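Local coordinates for 2-oxoadipate dioxygenase/decarboxylase (Pseudomonas putida, PDB 6W1G), which catalyses the decarboxylation and hydroxylation of 2-oxoadipate to D-2-hydroxyglutarate with molecular oxygen and iron(II), a step of D-lysine catabolism, at residues Pro29-Leu34 with Asn225-Arg230; Ile62-Gln67 with Val395-Leu400; Glu68-Ile73 with Phe292-Gln297. All blocks are in the same frame, centred on the assembly; numbering follows the deposited sequence. Where two conformers were deposited one is given.

Contact 1. Residues Pro29-Leu34 with Asn225-Arg230. With NI (nickel (II) ion), chain B.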
loop_
_atom_site.group_PDB
_atom_site.type_symbol
_atom_site.label_atom_id
_atom_site.label_comp_id
_atom_site.label_asym_id
_atom_site.label_seq_id
_atom_site.Cartn_x
_atom_site.Cartn_y
_atom_site.Cartn_z
ATOM N N PRO A 29 8.919 -17.354 8.497
ATOM C CA PRO A 29 7.775 -18.177 8.952
ATOM C C PRO A 29 6.742 -17.408 9.753
ATOM O O PRO A 29 5.551 -17.746 9.688
ATOM C CB PRO A 29 8.453 -19.263 9.796
ATOM C CG PRO A 29 9.795 -19.338 9.335
ATOM C CD PRO A 29 10.206 -18.020 8.719
ATOM N N LEU A 30 7.138 -16.386 10.510
ATOM C CA LEU A 30 6.162 -15.642 11.316
ATOM C C LEU A 30 5.174 -14.875 10.470
ATOM O O LEU A 30 4.090 -14.544 10.968
ATOM C CB LEU A 30 6.904 -14.762 12.342
ATOM C CG LEU A 30 7.404 -15.496 13.600
ATOM C CD1 LEU A 30 8.389 -14.665 14.411
ATOM C CD2 LEU A 30 6.265 -15.973 14.528
ATOM N N TYR A 31 5.488 -14.612 9.194
ATOM C CA TYR A 31 4.493 -14.067 8.277
ATOM C C TYR A 31 3.355 -15.055 8.060
ATOM O O TYR A 31 2.187 -14.673 8.015
ATOM C CB TYR A 31 5.159 -13.664 6.971
ATOM C CG TYR A 31 4.202 -13.350 5.867
ATOM C CD1 TYR A 31 3.557 -12.126 5.786
ATOM C CD2 TYR A 31 3.983 -14.269 4.865
ATOM C CE1 TYR A 31 2.736 -11.838 4.704
ATOM C CE2 TYR A 31 3.167 -14.009 3.806
ATOM C CZ TYR A 31 2.541 -12.782 3.712
ATOM O OH TYR A 31 1.684 -12.499 2.664
ATOM N N GLY A 32 3.660 -16.346 7.932
ATOM C CA GLY A 32 2.602 -17.330 7.887
ATOM C C GLY A 32 1.741 -17.349 9.141
ATOM O O GLY A 32 0.509 -17.483 9.061
ATOM N N THR A 33 2.377 -17.236 10.317
ATOM C CA THR A 33 1.627 -17.107 11.563
ATOM C C THR A 33 0.709 -15.897 11.517
ATOM O O THR A 33 -0.462 -15.992 11.907
ATOM C CB THR A 33 2.639 -17.005 12.693
ATOM O OG1 THR A 33 3.524 -18.127 12.616
ATOM C CG2 THR A 33 1.931 -16.990 14.021
ATOM N N LEU A 34 1.226 -14.763 11.067
ATOM C CA LEU A 34 0.381 -13.585 10.937
ATOM C C LEU A 34 -0.809 -13.828 10.016
ATOM O O LEU A 34 -1.941 -13.419 10.309
ATOM C CB LEU A 34 1.208 -12.408 10.422
ATOM C CG LEU A 34 0.419 -11.114 10.215
ATOM C CD1 LEU A 34 -0.091 -10.549 11.511
ATOM C CD2 LEU A 34 1.294 -10.112 9.500
ATOM N N ASN A 225 11.147 -5.778 1.987
ATOM C CA ASN A 225 11.278 -5.107 3.271
ATOM C C ASN A 225 10.138 -5.473 4.202
ATOM O O ASN A 225 10.338 -5.620 5.427
ATOM C CB ASN A 225 11.245 -3.600 3.050
ATOM C CG ASN A 225 11.433 -2.823 4.311
ATOM O OD1 ASN A 225 10.499 -2.167 4.764
ATOM N ND2 ASN A 225 12.623 -2.861 4.886
ATOM N N HIS A 226 8.955 -5.623 3.644
ATOM C CA HIS A 226 7.847 -6.278 4.337
ATOM C C HIS A 226 6.796 -6.606 3.281
ATOM O O HIS A 226 6.767 -6.042 2.181
ATOM C CB HIS A 226 7.287 -5.461 5.496
ATOM C CG HIS A 226 6.846 -4.097 5.117
ATOM N ND1 HIS A 226 7.640 -2.987 5.282
ATOM C CD2 HIS A 226 5.692 -3.633 4.570
ATOM C CE1 HIS A 226 6.999 -1.904 4.879
ATOM N NE2 HIS A 226 5.802 -2.267 4.445
ATOM N N LEU A 227 5.936 -7.545 3.650
ATOM C CA LEU A 227 4.737 -7.895 2.914
ATOM C C LEU A 227 3.591 -7.849 3.912
ATOM O O LEU A 227 3.623 -8.592 4.899
ATOM C CB LEU A 227 4.904 -9.288 2.367
ATOM C CG LEU A 227 4.155 -9.736 1.223
ATOM C CD1 LEU A 227 3.881 -8.927 0.110
ATOM C CD2 LEU A 227 4.352 -11.136 0.859
ATOM N N THR A 228 2.613 -6.994 3.650
ATOM C CA THR A 228 1.605 -6.613 4.648
ATOM C C THR A 228 0.243 -7.100 4.212
ATOM O O THR A 228 -0.260 -6.660 3.157
ATOM C CB THR A 228 1.575 -5.088 4.785
ATOM O OG1 THR A 228 2.889 -4.681 5.150
ATOM C CG2 THR A 228 0.559 -4.665 5.816
ATOM N N PRO A 229 -0.373 -7.983 4.998
ATOM C CA PRO A 229 -1.759 -8.375 4.740
ATOM C C PRO A 229 -2.713 -7.347 5.311
ATOM O O PRO A 229 -2.357 -6.523 6.152
ATOM C CB PRO A 229 -1.898 -9.711 5.473
ATOM C CG PRO A 229 -0.976 -9.595 6.607
ATOM C CD PRO A 229 0.172 -8.692 6.184
ATOM N N ARG A 230 -3.958 -7.428 4.852
ATOM C CA ARG A 230 -5.023 -6.533 5.260
ATOM C C ARG A 230 -5.947 -7.210 6.270
ATOM O O ARG A 230 -6.516 -8.271 6.000
ATOM C CB ARG A 230 -5.857 -6.086 4.052
ATOM C CG ARG A 230 -7.016 -5.199 4.432
ATOM C CD ARG A 230 -7.831 -4.788 3.214
ATOM N NE ARG A 230 -8.995 -4.044 3.616
ATOM C CZ ARG A 230 -9.986 -3.653 2.811
ATOM N NH1 ARG A 230 -9.965 -3.954 1.512
ATOM N NH2 ARG A 230 -11.000 -2.969 3.297
HETATM NI NI NI B . 4.189 -1.009 4.344
HETATM O O HOH W 1 5.189 0.216 2.881
HETATM O O HOH W 2 2.987 0.640 4.316
HETATM O O HOH W 3 5.180 0.578 5.647
#
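Tyr31 and Leu34, one turn apart on the helix of Pro29-Leu34, lie against Leu227 and Pro229 of strand 226-229; the helix and strand axes run almost parallel, 9° apart, with 9.9 Å between them at closest approach. All four touching residues are buried. With CG anti to the backbone N (chi1 168°), the Tyr31 ring extends from the helix to the strand and meets it along one side. Tyr31 CE1 lies 3.4 Å from the backbone oxygen Leu227 O, which sits oblique to the ring. Farther along the ring, Tyr31 CZ packs 3.8 Å from Leu227 CD2. The phenol oxygen ends beside the same methyl, Tyr31 OH to Leu227 CD2 being 3.5 Å, and finds its polar partner outside the contact in a hydrogen bond with Ser21 of helix 9-27. Tyr24 of that helix meets the Tyr31 ring edge-to-face and also touches Leu227. The second pair is purely apolar: one methyl of Leu34, CD2, rests on the Pro229 ring, 3.7 Å from CG and 3.8 Å from CD. Leu227 and Pro229 send their side chains to the helix, whereas Thr228 between them points away from it. One residue before Leu227, His226 binds nickel through NE2 at 2.0 Å, and its ND1 makes a weak hydrogen bond to Asn225 OD1. The helix thus backs the edge strand of a mixed sheet whose other face carries the two histidines of the metal site of this glyoxalase-clan enzyme, Glu294 coming across from strand 288-298.

Contact 2. Residues Ile62-Gln67 with Val395-Leu400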
loop_
_atom_site.group_PDB
_atom_site.type_symbol
_atom_site.label_atom_id
_atom_site.label_comp_id
_atom_site.label_asym_id
_atom_site.label_seq_id
_atom_site.Cartn_x
_atom_site.Cartn_y
_atom_site.Cartn_z
ATOM N N ILE A 62 -15.191 -7.958 -0.473
ATOM C CA ILE A 62 -15.216 -9.278 0.155
ATOM C C ILE A 62 -14.460 -10.294 -0.687
ATOM O O ILE A 62 -13.834 -11.206 -0.156
ATOM C CB ILE A 62 -16.678 -9.687 0.437
ATOM C CG1 ILE A 62 -16.764 -10.864 1.410
ATOM C CG2 ILE A 62 -17.430 -9.938 -0.875
ATOM C CD1 ILE A 62 -18.155 -11.011 2.029
ATOM N N GLU A 63 -14.489 -10.162 -2.004
ATOM C CA GLU A 63 -13.821 -11.132 -2.861
ATOM C C GLU A 63 -12.319 -10.924 -2.969
ATOM O O GLU A 63 -11.612 -11.861 -3.321
ATOM C CB GLU A 63 -14.478 -11.108 -4.241
ATOM C CG GLU A 63 -15.987 -11.418 -4.162
ATOM C CD GLU A 63 -16.701 -11.453 -5.496
ATOM O OE1 GLU A 63 -16.130 -11.000 -6.508
ATOM O OE2 GLU A 63 -17.852 -11.938 -5.522
ATOM N N ARG A 64 -11.816 -9.740 -2.687
ATOM C CA ARG A 64 -10.381 -9.445 -2.815
ATOM C C ARG A 64 -9.656 -9.519 -1.474
ATOM O O ARG A 64 -8.424 -9.560 -1.434
ATOM C CB ARG A 64 -10.155 -8.064 -3.471
ATOM C CG ARG A 64 -10.187 -6.922 -2.505
ATOM C CD ARG A 64 -10.183 -5.520 -3.175
ATOM N NE ARG A 64 -9.575 -4.559 -2.299
ATOM C CZ ARG A 64 -9.263 -3.307 -2.599
ATOM N NH1 ARG A 64 -9.688 -2.756 -3.704
ATOM N NH2 ARG A 64 -8.492 -2.610 -1.784
ATOM N N LEU A 65 -10.401 -9.504 -0.367
ATOM C CA LEU A 65 -9.808 -9.265 0.945
ATOM C C LEU A 65 -8.787 -10.330 1.337
ATOM O O LEU A 65 -7.734 -10.012 1.892
ATOM C CB LEU A 65 -10.938 -9.243 1.966
ATOM C CG LEU A 65 -10.506 -9.163 3.428
ATOM C CD1 LEU A 65 -9.740 -7.912 3.737
ATOM C CD2 LEU A 65 -11.740 -9.316 4.305
ATOM N N ASP A 66 -9.103 -11.607 1.122
ATOM C CA ASP A 66 -8.280 -12.661 1.682
ATOM C C ASP A 66 -6.865 -12.647 1.132
ATOM O O ASP A 66 -5.929 -12.997 1.852
ATOM C CB ASP A 66 -8.884 -14.025 1.426
ATOM C CG ASP A 66 -8.032 -15.130 1.998
ATOM O OD1 ASP A 66 -7.823 -15.114 3.228
ATOM O OD2 ASP A 66 -7.544 -15.972 1.224
ATOM N N GLN A 67 -6.677 -12.240 -0.112
ATOM C CA GLN A 67 -5.354 -12.202 -0.724
ATOM C C GLN A 67 -4.738 -10.813 -0.764
ATOM O O GLN A 67 -3.651 -10.653 -1.316
ATOM C CB GLN A 67 -5.392 -12.838 -2.117
ATOM C CG GLN A 67 -5.771 -14.328 -2.065
ATOM C CD GLN A 67 -4.691 -15.146 -1.368
ATOM O OE1 GLN A 67 -3.535 -15.125 -1.779
ATOM N NE2 GLN A 67 -5.055 -15.839 -0.304
ATOM N N VAL A 395 -12.524 2.494 -0.650
ATOM C CA VAL A 395 -11.353 2.076 0.123
ATOM C C VAL A 395 -10.097 2.767 -0.362
ATOM O O VAL A 395 -9.844 2.898 -1.564
ATOM C CB VAL A 395 -11.246 0.549 0.152
ATOM C CG1 VAL A 395 -11.077 -0.069 -1.270
ATOM C CG2 VAL A 395 -10.115 0.080 1.087
ATOM N N TYR A 396 -9.266 3.141 0.601
ATOM C CA TYR A 396 -7.972 3.767 0.345
ATOM C C TYR A 396 -6.979 2.727 -0.114
ATOM O O TYR A 396 -6.798 1.694 0.548
ATOM C CB TYR A 396 -7.525 4.398 1.660
ATOM C CG TYR A 396 -6.284 5.276 1.528
ATOM C CD1 TYR A 396 -6.297 6.368 0.675
ATOM C CD2 TYR A 396 -5.145 5.038 2.270
ATOM C CE1 TYR A 396 -5.201 7.228 0.565
ATOM C CE2 TYR A 396 -4.053 5.883 2.191
ATOM C CZ TYR A 396 -4.091 6.974 1.304
ATOM O OH TYR A 396 -3.061 7.869 1.157
ATOM N N GLU A 397 -6.311 3.012 -1.225
ATOM C CA GLU A 397 -5.373 2.116 -1.874
ATOM C C GLU A 397 -3.927 2.519 -1.702
ATOM O O GLU A 397 -3.031 1.768 -2.138
ATOM C CB GLU A 397 -5.651 2.081 -3.409
ATOM C CG GLU A 397 -7.056 1.700 -3.742
ATOM C CD GLU A 397 -7.427 0.237 -3.535
ATOM O OE1 GLU A 397 -6.573 -0.576 -3.097
ATOM O OE2 GLU A 397 -8.626 -0.102 -3.787
ATOM N N ASP A 398 -3.669 3.670 -1.082
ATOM C CA ASP A 398 -2.322 4.267 -0.998
ATOM C C ASP A 398 -1.794 4.171 0.436
ATOM O O ASP A 398 -2.124 3.224 1.156
ATOM C CB ASP A 398 -2.399 5.645 -1.623
ATOM C CG ASP A 398 -2.790 5.540 -3.081
ATOM O OD1 ASP A 398 -1.966 5.015 -3.845
ATOM O OD2 ASP A 398 -3.935 5.907 -3.428
ATOM N N PHE A 399 -0.936 5.110 0.822
ATOM C CA PHE A 399 -0.176 4.980 2.057
ATOM C C PHE A 399 -0.281 6.273 2.858
ATOM O O PHE A 399 -0.754 7.307 2.348
ATOM C CB PHE A 399 1.258 4.599 1.715
ATOM C CG PHE A 399 1.301 3.242 1.060
ATOM C CD1 PHE A 399 1.353 2.121 1.831
ATOM C CD2 PHE A 399 1.167 3.079 -0.303
ATOM C CE1 PHE A 399 1.310 0.867 1.295
ATOM C CE2 PHE A 399 1.073 1.816 -0.858
ATOM C CZ PHE A 399 1.213 0.710 -0.077
ATOM N N LEU A 400 0.092 6.196 4.137
ATOM C CA LEU A 400 -0.008 7.383 4.962
ATOM C C LEU A 400 0.897 8.494 4.441
ATOM O O LEU A 400 2.019 8.236 3.970
ATOM C CB LEU A 400 0.286 7.048 6.425
ATOM C CG LEU A 400 -0.747 6.135 7.108
ATOM C CD1 LEU A 400 -0.267 5.738 8.508
ATOM C CD2 LEU A 400 -2.135 6.794 7.158
#
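Arg64 and Glu397 reach toward each other from opposite directions and join in a buried, end-on salt bridge. The straightest bond runs from Arg64 NH1 to Glu397 OE2, 2.9 Å long with an N-H...O angle of 160°; the oxygen lies in the guanidinium plane and accepts on its syn lone pair. Arg64 NH2 grips the other oxygen, Glu397 OE1, at 3.1 Å; OE1 lies well out of the guanidinium plane and is met on its syn side, somewhat out of the carboxylate plane. NH2 adds a weak bond to OE2. The guanidinium and carboxylate planes stand 42° apart, consistent with the NH2 bonds being more bent than that of NH1. Arg64 spans the gap with a chain extended from CG to NE, whereas Glu397 folds back at chi2 (-73°) to bring its carboxylate round to the guanidinium.

Further charges surround the bridge. Glu397 OE1 also takes a salt bridge from Arg127, its strongest polar partner, and Arg64 NE pairs with Glu68, so acids and bases alternate; this would be expected to keep both carboxylates ionised.

The remaining contact is van der Waals: the Val395 CG1 methyl lies oblique to the guanidinium, 3.7 Å from Arg64 NH2. Within Val395-Leu400, Tyr396 OH donates to Phe399 O at 2.7 Å, tying the phenol to the backbone three residues on, and the backbone N of Asp398 sits over the centre of one face of the Tyr396 ring.

Arg64 lies in the short, weakly bonded helix 61-64, a few residues before strand 69-75, and Glu397 belongs to the loop after strand 389-393; Leu121 of helix 118-123 touches both side chains, and Arg114 of strand 108-114 packs on Glu397.

Contact 3. Residues Glu68-Ile73 with Phe292-Gln297. With NI (nickel (II) ion), chain B.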
loop_
_atom_site.group_PDB
_atom_site.type_symbol
_atom_site.label_atom_id
_atom_site.label_comp_id
_atom_site.label_asym_id
_atom_site.label_seq_id
_atom_site.Cartn_x
_atom_site.Cartn_y
_atom_site.Cartn_z
ATOM N N GLU A 68 -5.400 -9.824 -0.220
ATOM C CA GLU A 68 -4.984 -8.437 -0.352
ATOM C C GLU A 68 -3.704 -8.159 0.432
ATOM O O GLU A 68 -3.636 -8.396 1.642
ATOM C CB GLU A 68 -6.110 -7.512 0.095
ATOM C CG GLU A 68 -5.695 -6.054 0.086
ATOM C CD GLU A 68 -6.849 -5.070 0.023
ATOM O OE1 GLU A 68 -8.045 -5.479 -0.034
ATOM O OE2 GLU A 68 -6.533 -3.840 0.054
ATOM N N ARG A 69 -2.693 -7.637 -0.260
ATOM C CA ARG A 69 -1.406 -7.373 0.341
ATOM C C ARG A 69 -0.758 -6.160 -0.299
ATOM O O ARG A 69 -1.123 -5.728 -1.394
ATOM C CB ARG A 69 -0.424 -8.538 0.125
ATOM C CG ARG A 69 -0.762 -9.831 0.791
ATOM C CD ARG A 69 0.044 -10.976 0.228
ATOM N NE ARG A 69 -0.429 -11.444 -1.052
ATOM C CZ ARG A 69 -1.251 -12.464 -1.220
ATOM N NH1 ARG A 69 -1.730 -13.139 -0.159
ATOM N NH2 ARG A 69 -1.607 -12.723 -2.480
ATOM N N HIS A 70 0.249 -5.627 0.401
ATOM C CA HIS A 70 1.219 -4.746 -0.237
ATOM C C HIS A 70 2.628 -5.240 0.073
ATOM O O HIS A 70 2.867 -5.811 1.136
ATOM C CB HIS A 70 1.113 -3.237 0.073
ATOM C CG HIS A 70 1.643 -2.763 1.382
ATOM N ND1 HIS A 70 0.834 -2.514 2.476
ATOM C CD2 HIS A 70 2.898 -2.410 1.754
ATOM C CE1 HIS A 70 1.583 -2.061 3.469
ATOM N NE2 HIS A 70 2.834 -1.991 3.069
ATOM N N GLY A 71 3.554 -5.026 -0.842
ATOM C CA GLY A 71 4.960 -5.205 -0.565
ATOM C C GLY A 71 5.649 -3.868 -0.493
ATOM O O GLY A 71 5.118 -2.853 -0.944
ATOM N N ALA A 72 6.846 -3.871 0.087
ATOM C CA ALA A 72 7.689 -2.693 0.137
ATOM C C ALA A 72 9.110 -3.121 -0.205
ATOM O O ALA A 72 9.599 -4.127 0.330
ATOM C CB ALA A 72 7.676 -2.090 1.548
ATOM N N ILE A 73 9.745 -2.361 -1.092
ATOM C CA ILE A 73 11.092 -2.592 -1.560
ATOM C C ILE A 73 11.810 -1.260 -1.677
ATOM O O ILE A 73 11.201 -0.181 -1.721
ATOM C CB ILE A 73 11.103 -3.279 -2.938
ATOM C CG1 ILE A 73 10.407 -2.426 -4.017
ATOM C CG2 ILE A 73 10.505 -4.646 -2.810
ATOM C CD1 ILE A 73 10.543 -2.919 -5.451
ATOM N N PHE A 292 11.615 -7.031 9.497
ATOM C CA PHE A 292 10.438 -6.576 10.208
ATOM C C PHE A 292 9.194 -6.799 9.382
ATOM O O PHE A 292 9.200 -6.696 8.161
ATOM C CB PHE A 292 10.540 -5.109 10.508
ATOM C CG PHE A 292 11.643 -4.770 11.452
ATOM C CD1 PHE A 292 11.445 -4.826 12.820
ATOM C CD2 PHE A 292 12.905 -4.420 10.983
ATOM C CE1 PHE A 292 12.486 -4.521 13.700
ATOM C CE2 PHE A 292 13.919 -4.102 11.866
ATOM C CZ PHE A 292 13.715 -4.168 13.215
ATOM N N GLY A 293 8.101 -7.083 10.063
ATOM C CA GLY A 293 6.806 -7.254 9.445
ATOM C C GLY A 293 5.891 -6.094 9.786
ATOM O O GLY A 293 6.192 -5.183 10.555
ATOM N N GLU A 294 4.738 -6.115 9.109
ATOM C CA GLU A 294 3.739 -5.059 9.229
ATOM C C GLU A 294 2.352 -5.644 9.066
ATOM O O GLU A 294 2.143 -6.677 8.393
ATOM C CB GLU A 294 4.014 -3.998 8.159
ATOM C CG GLU A 294 3.094 -2.797 8.156
ATOM C CD GLU A 294 3.550 -1.806 7.118
ATOM O OE1 GLU A 294 3.271 -1.991 5.916
ATOM O OE2 GLU A 294 4.237 -0.830 7.488
ATOM N N ILE A 295 1.382 -4.964 9.662
ATOM C CA ILE A 295 -0.036 -5.276 9.513
ATOM C C ILE A 295 -0.763 -3.960 9.289
ATOM O O ILE A 295 -0.412 -2.943 9.880
ATOM C CB ILE A 295 -0.560 -6.028 10.779
ATOM C CG1 ILE A 295 -2.005 -6.417 10.669
ATOM C CG2 ILE A 295 -0.336 -5.231 12.064
ATOM C CD1 ILE A 295 -2.320 -7.363 9.564
ATOM N N GLU A 296 -1.823 -3.987 8.463
ATOM C CA GLU A 296 -2.595 -2.770 8.182
ATOM C C GLU A 296 -4.076 -3.070 8.101
ATOM O O GLU A 296 -4.501 -4.188 7.788
ATOM C CB GLU A 296 -2.146 -2.084 6.896
ATOM C CG GLU A 296 -2.555 -2.731 5.582
ATOM C CD GLU A 296 -1.868 -2.105 4.319
ATOM O OE1 GLU A 296 -1.282 -1.042 4.454
ATOM O OE2 GLU A 296 -1.901 -2.678 3.232
ATOM N N GLN A 297 -4.851 -2.023 8.374
ATOM C CA GLN A 297 -6.283 -1.992 8.212
ATOM C C GLN A 297 -6.582 -0.797 7.290
ATOM O O GLN A 297 -6.095 0.304 7.555
ATOM C CB GLN A 297 -6.990 -1.793 9.565
ATOM C CG GLN A 297 -8.512 -1.796 9.454
ATOM C CD GLN A 297 -9.205 -1.450 10.723
ATOM O OE1 GLN A 297 -8.703 -1.665 11.841
ATOM N NE2 GLN A 297 -10.403 -0.940 10.587
HETATM NI NI NI B . 4.189 -1.009 4.344
HETATM O O HOH W 3 5.180 0.578 5.647
HETATM O O HOH W 1 5.189 0.216 2.881
HETATM O O HOH W 2 2.987 0.640 4.316
#
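His70 and Glu294 share the nickel ion, each giving it one atom: His70 NE2 and Glu294 OE1 both lie 2.1 Å from the metal. These two ligand atoms are 2.9 Å apart, drawn together by the metal and not by a hydrogen bond. The two side chains cross at about a right angle. Glu294, extended with CG anti to the backbone N (chi1 -178°), coordinates through OE1 alone; its second oxygen, OE2, instead accepts a short 2.5 Å hydrogen bond from water 3, itself a nickel ligand. Waters 1 and 2 and His226 NE2 complete a six-coordinate shell. This is the two-histidine, one-carboxylate site in which iron(II) is bound by the enzyme, here occupied by nickel, with three positions held by water. His70 and His226 are also contact points for 2-oxoadipate, so substrate probably replaces some of these waters. The ligands come from separate sheets, His70 from strand 69-75 and Glu294 from strand 288-298, in keeping with the glyoxalase clan, in which metal ligands are carried on beta-strands.

In the second shell, Glu296 fixes the rotation of the His70 ring. His70 ND1 donates to Glu296 OE2 over 2.8 Å at 158°, with the oxygen in the ring plane, although the carboxylate is met from above its own plane. The ring and carboxylate planes are 49° apart. A proton held at ND1 leaves NE2 for the metal. Phe399 packs edge-to-face with the same His70 ring. Arg298 makes a salt bridge to Glu296 OE2. Thr228 of strand 226-229 hydrogen-bonds the coordinating OE1 of Glu294.

Contacts 1 and 3 lie about 7 Å apart between centres and share both the nickel ion and the five-stranded mixed sheet, in which strands 69-75 and 226-229 are antiparallel neighbours. Contact 2 is offset, its centre about 11 Å from that of contact 3 and 15 Å from that of contact 1, but its first segment, 62-67, immediately precedes 68-73 of contact 3, helix 61-64 being followed by strand 69-75. Along the chain, contact 3 is nested within the loop closed by contact 2, while contact 1 interleaves with both. Distant parts of the chain therefore converge on one metal centre, with the salt bridge of contact 2 farther out, the Glu397 side chain about 13 Å from the nickel.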